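Local coordinates for Thiol:disulfide interchange protein DsbA (Neisseria meningitidis MC58, PDB 3HZ8) that probably acts as a periplasmic thiol-disulfide oxidoreductase, a DsbA-type member of the thioredoxin family that would introduce disulfide bonds into other proteins, at residues M70-A78 against L106-L116. The protein carries 1 engineered substitution. Numbering follows the deposited sequence.
Sequences MLTLARLAA and LQNPEVLKKWL
Thr-72 and Gln-107 are the residues whose CA atoms come closest across the segments, 5.3 Å apart, whereas Leu-76 and Leu-112 are separated by 8.4 Å at CA. The axes of helices 71-78 and 109-116 run nearly parallel, crossing at -23° and 11.2 Å apart, so the helices meet through side chains. Thr-72 meets the turn before the second helix: chi1 of -64° sets OG1 beside the backbone N and leaves CG2 anti to it, and the carbonyl oxygen of Gln-107 lies against the CB-CG2 edge, 3.3 Å from both atoms. Pro-109 presents its ring to Thr-72 at about a right angle, with CG 3.8 Å from OG1. Leu-73 lies alongside Gln-107, CG against CB. One turn further on, Leu-76 reaches across with both methyls; CD2 touches Leu-112 CD1 at 3.8 Å, and CD1 reaches Leu-116 CD2 at 4.1 Å. Asn-108 is the N-cap of helix 109-116, its OD1 accepting from Glu-110 N (2.8 Å). Tyr-131 of helix 124-132 touches Thr-72, Pro-109 and Leu-112, adding an aromatic side chain to the junction. This leucine-lined pairing of near-parallel helices belongs to the helical domain inserted into the thioredoxin fold, the hallmark of DsbA proteins.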
loop_
_atom_site.group_PDB
_atom_site.type_symbol
_atom_site.label_atom_id
_atom_site.label_comp_id
_atom_site.label_asym_id
_atom_site.label_seq_id
_atom_site.Cartn_x
_atom_site.Cartn_y
_atom_site.Cartn_z
ATOM N N MET A 70 -11.386 -2.152 11.996
ATOM C CA MET A 70 -10.174 -1.964 11.187
ATOM C C MET A 70 -10.151 -0.619 10.457
ATOM O O MET A 70 -9.105 -0.206 9.958
ATOM C CB MET A 70 -10.013 -3.141 10.212
ATOM C CG MET A 70 -8.633 -3.280 9.570
ATOM S SD MET A 70 -8.446 -4.770 8.556
ATOM C CE MET A 70 -8.510 -6.081 9.807
ATOM N N LEU A 71 -11.300 0.057 10.413
ATOM C CA LEU A 71 -11.390 1.364 9.764
ATOM C C LEU A 71 -10.417 2.376 10.369
ATOM O O LEU A 71 -9.872 3.192 9.657
ATOM C CB LEU A 71 -12.832 1.901 9.772
ATOM C CG LEU A 71 -13.129 3.094 8.852
ATOM C CD1 LEU A 71 -12.885 2.746 7.394
ATOM C CD2 LEU A 71 -14.559 3.582 9.053
ATOM N N THR A 72 -10.197 2.298 11.683
ATOM C CA THR A 72 -9.246 3.198 12.352
ATOM C C THR A 72 -7.824 3.054 11.798
ATOM O O THR A 72 -7.104 4.048 11.612
ATOM C CB THR A 72 -9.272 2.984 13.885
ATOM O OG1 THR A 72 -10.573 3.333 14.387
ATOM C CG2 THR A 72 -8.191 3.840 14.591
ATOM N N LEU A 73 -7.439 1.815 11.501
ATOM C CA LEU A 73 -6.119 1.575 10.928
ATOM C C LEU A 73 -6.031 2.097 9.506
ATOM O O LEU A 73 -4.994 2.598 9.093
ATOM C CB LEU A 73 -5.775 0.079 10.959
ATOM C CG LEU A 73 -5.595 -0.561 12.343
ATOM C CD1 LEU A 73 -5.357 -2.078 12.229
ATOM C CD2 LEU A 73 -4.473 0.146 13.151
ATOM N N ALA A 74 -7.113 1.959 8.744
ATOM C CA ALA A 74 -7.167 2.556 7.410
ATOM C C ALA A 74 -7.088 4.093 7.478
ATOM O O ALA A 74 -6.407 4.718 6.647
ATOM C CB ALA A 74 -8.405 2.085 6.658
ATOM N N ARG A 75 -7.746 4.705 8.470
ATOM C CA ARG A 75 -7.639 6.153 8.661
ATOM C C ARG A 75 -6.206 6.580 9.010
ATOM O O ARG A 75 -5.737 7.637 8.558
ATOM C CB ARG A 75 -8.615 6.636 9.736
ATOM C CG ARG A 75 -8.883 8.129 9.624
ATOM C CD ARG A 75 -10.006 8.618 10.528
ATOM N NE ARG A 75 -10.270 10.018 10.226
ATOM C CZ ARG A 75 -11.154 10.781 10.864
ATOM N NH1 ARG A 75 -11.871 10.280 11.861
ATOM N NH2 ARG A 75 -11.309 12.054 10.499
ATOM N N LEU A 76 -5.518 5.769 9.817
ATOM C CA LEU A 76 -4.081 5.974 10.061
ATOM C C LEU A 76 -3.271 5.911 8.769
ATOM O O LEU A 76 -2.409 6.763 8.544
ATOM C CB LEU A 76 -3.539 4.956 11.071
ATOM C CG LEU A 76 -2.029 5.002 11.341
ATOM C CD1 LEU A 76 -1.564 6.401 11.735
ATOM C CD2 LEU A 76 -1.622 3.963 12.360
ATOM N N ALA A 77 -3.512 4.885 7.946
ATOM C CA ALA A 77 -2.792 4.757 6.671
ATOM C C ALA A 77 -3.031 5.999 5.809
ATOM O O ALA A 77 -2.084 6.556 5.211
ATOM C CB ALA A 77 -3.220 3.495 5.938
ATOM N N ALA A 78 -4.288 6.440 5.761
ATOM C CA ALA A 78 -4.663 7.650 5.036
ATOM C C ALA A 78 -3.868 8.841 5.570
ATOM O O ALA A 78 -3.272 9.586 4.796
ATOM C CB ALA A 78 -6.148 7.891 5.174
ATOM N N LEU A 106 -3.010 0.369 18.203
ATOM C CA LEU A 106 -3.231 1.557 17.388
ATOM C C LEU A 106 -4.606 1.590 16.704
ATOM O O LEU A 106 -5.000 2.622 16.163
ATOM C CB LEU A 106 -2.092 1.753 16.376
ATOM C CG LEU A 106 -0.670 1.959 16.920
ATOM C CD1 LEU A 106 0.294 2.141 15.750
ATOM C CD2 LEU A 106 -0.596 3.148 17.879
ATOM N N GLN A 107 -5.336 0.471 16.729
ATOM C CA GLN A 107 -6.704 0.463 16.183
ATOM C C GLN A 107 -7.707 1.170 17.103
ATOM O O GLN A 107 -8.869 1.400 16.718
ATOM C CB GLN A 107 -7.182 -0.966 15.876
ATOM C CG GLN A 107 -7.363 -1.858 17.104
ATOM C CD GLN A 107 -6.101 -2.600 17.520
ATOM O OE1 GLN A 107 -4.984 -2.168 17.252
ATOM N NE2 GLN A 107 -6.283 -3.736 18.177
ATOM N N ASN A 108 -7.253 1.499 18.316
ATOM C CA ASN A 108 -8.074 2.237 19.285
ATOM C C ASN A 108 -7.722 3.715 19.213
ATOM O O ASN A 108 -6.612 4.079 19.588
ATOM C CB ASN A 108 -7.824 1.704 20.703
ATOM C CG ASN A 108 -8.507 2.541 21.814
ATOM O OD1 ASN A 108 -8.948 3.681 21.610
ATOM N ND2 ASN A 108 -8.569 1.964 23.012
ATOM N N PRO A 109 -8.654 4.567 18.736
ATOM C CA PRO A 109 -8.342 5.988 18.544
ATOM C C PRO A 109 -7.717 6.694 19.755
ATOM O O PRO A 109 -6.882 7.576 19.562
ATOM C CB PRO A 109 -9.703 6.597 18.201
ATOM C CG PRO A 109 -10.422 5.489 17.538
ATOM C CD PRO A 109 -10.040 4.266 18.313
ATOM N N GLU A 110 -8.089 6.310 20.977
ATOM C CA GLU A 110 -7.496 6.945 22.165
ATOM C C GLU A 110 -6.014 6.634 22.306
ATOM O O GLU A 110 -5.217 7.495 22.699
ATOM C CB GLU A 110 -8.218 6.528 23.440
ATOM C CG GLU A 110 -9.591 7.132 23.573
ATOM C CD GLU A 110 -9.537 8.643 23.607
ATOM O OE1 GLU A 110 -9.997 9.269 22.627
ATOM O OE2 GLU A 110 -9.009 9.207 24.598
ATOM N N VAL A 111 -5.665 5.386 22.019
ATOM C CA VAL A 111 -4.270 4.926 22.017
ATOM C C VAL A 111 -3.490 5.535 20.843
ATOM O O VAL A 111 -2.371 6.032 21.011
ATOM C CB VAL A 111 -4.191 3.382 21.976
ATOM C CG1 VAL A 111 -2.751 2.905 21.829
ATOM C CG2 VAL A 111 -4.804 2.797 23.241
ATOM N N LEU A 112 -4.101 5.522 19.661
ATOM C CA LEU A 112 -3.463 6.030 18.451
ATOM C C LEU A 112 -3.131 7.520 18.544
ATOM O O LEU A 112 -2.037 7.943 18.176
ATOM C CB LEU A 112 -4.348 5.762 17.231
ATOM C CG LEU A 112 -3.827 6.365 15.923
ATOM C CD1 LEU A 112 -2.464 5.784 15.597
ATOM C CD2 LEU A 112 -4.799 6.095 14.801
ATOM N N LYS A 113 -4.078 8.317 19.029
ATOM C CA LYS A 113 -3.867 9.768 19.054
ATOM C C LYS A 113 -2.729 10.174 20.000
ATOM O O LYS A 113 -1.912 11.036 19.659
ATOM C CB LYS A 113 -5.161 10.523 19.382
ATOM C CG LYS A 113 -6.209 10.397 18.253
ATOM C CD LYS A 113 -7.497 11.182 18.544
ATOM C CE LYS A 113 -8.292 10.526 19.669
ATOM N NZ LYS A 113 -9.764 10.832 19.603
ATOM N N LYS A 114 -2.663 9.545 21.171
ATOM C CA LYS A 114 -1.561 9.775 22.109
ATOM C C LYS A 114 -0.229 9.364 21.480
ATOM O O LYS A 114 0.745 10.112 21.538
ATOM C CB LYS A 114 -1.797 9.028 23.432
ATOM C CG LYS A 114 -0.639 9.086 24.430
ATOM C CD LYS A 114 -0.803 8.048 25.543
ATOM C CE LYS A 114 0.345 8.084 26.547
ATOM N NZ LYS A 114 1.620 7.562 25.979
ATOM N N TRP A 115 -0.205 8.174 20.879
ATOM C CA TRP A 115 0.995 7.659 20.215
ATOM C C TRP A 115 1.475 8.606 19.102
ATOM O O TRP A 115 2.667 8.950 19.021
ATOM C CB TRP A 115 0.724 6.246 19.672
ATOM C CG TRP A 115 1.937 5.568 19.097
ATOM C CD1 TRP A 115 2.883 4.861 19.777
ATOM C CD2 TRP A 115 2.324 5.534 17.716
ATOM N NE1 TRP A 115 3.844 4.400 18.906
ATOM C CE2 TRP A 115 3.524 4.798 17.635
ATOM C CE3 TRP A 115 1.771 6.054 16.540
ATOM C CZ2 TRP A 115 4.178 4.563 16.419
ATOM C CZ3 TRP A 115 2.435 5.833 15.329
ATOM C CH2 TRP A 115 3.622 5.096 15.285
ATOM N N LEU A 116 0.549 9.044 18.254
ATOM C CA LEU A 116 0.914 9.942 17.161
ATOM C C LEU A 116 1.522 11.242 17.690
ATOM O O LEU A 116 2.527 11.721 17.163
ATOM C CB LEU A 116 -0.283 10.250 16.268
ATOM C CG LEU A 116 -0.691 9.177 15.264
ATOM C CD1 LEU A 116 -1.960 9.638 14.537
ATOM C CD2 LEU A 116 0.449 8.917 14.268
#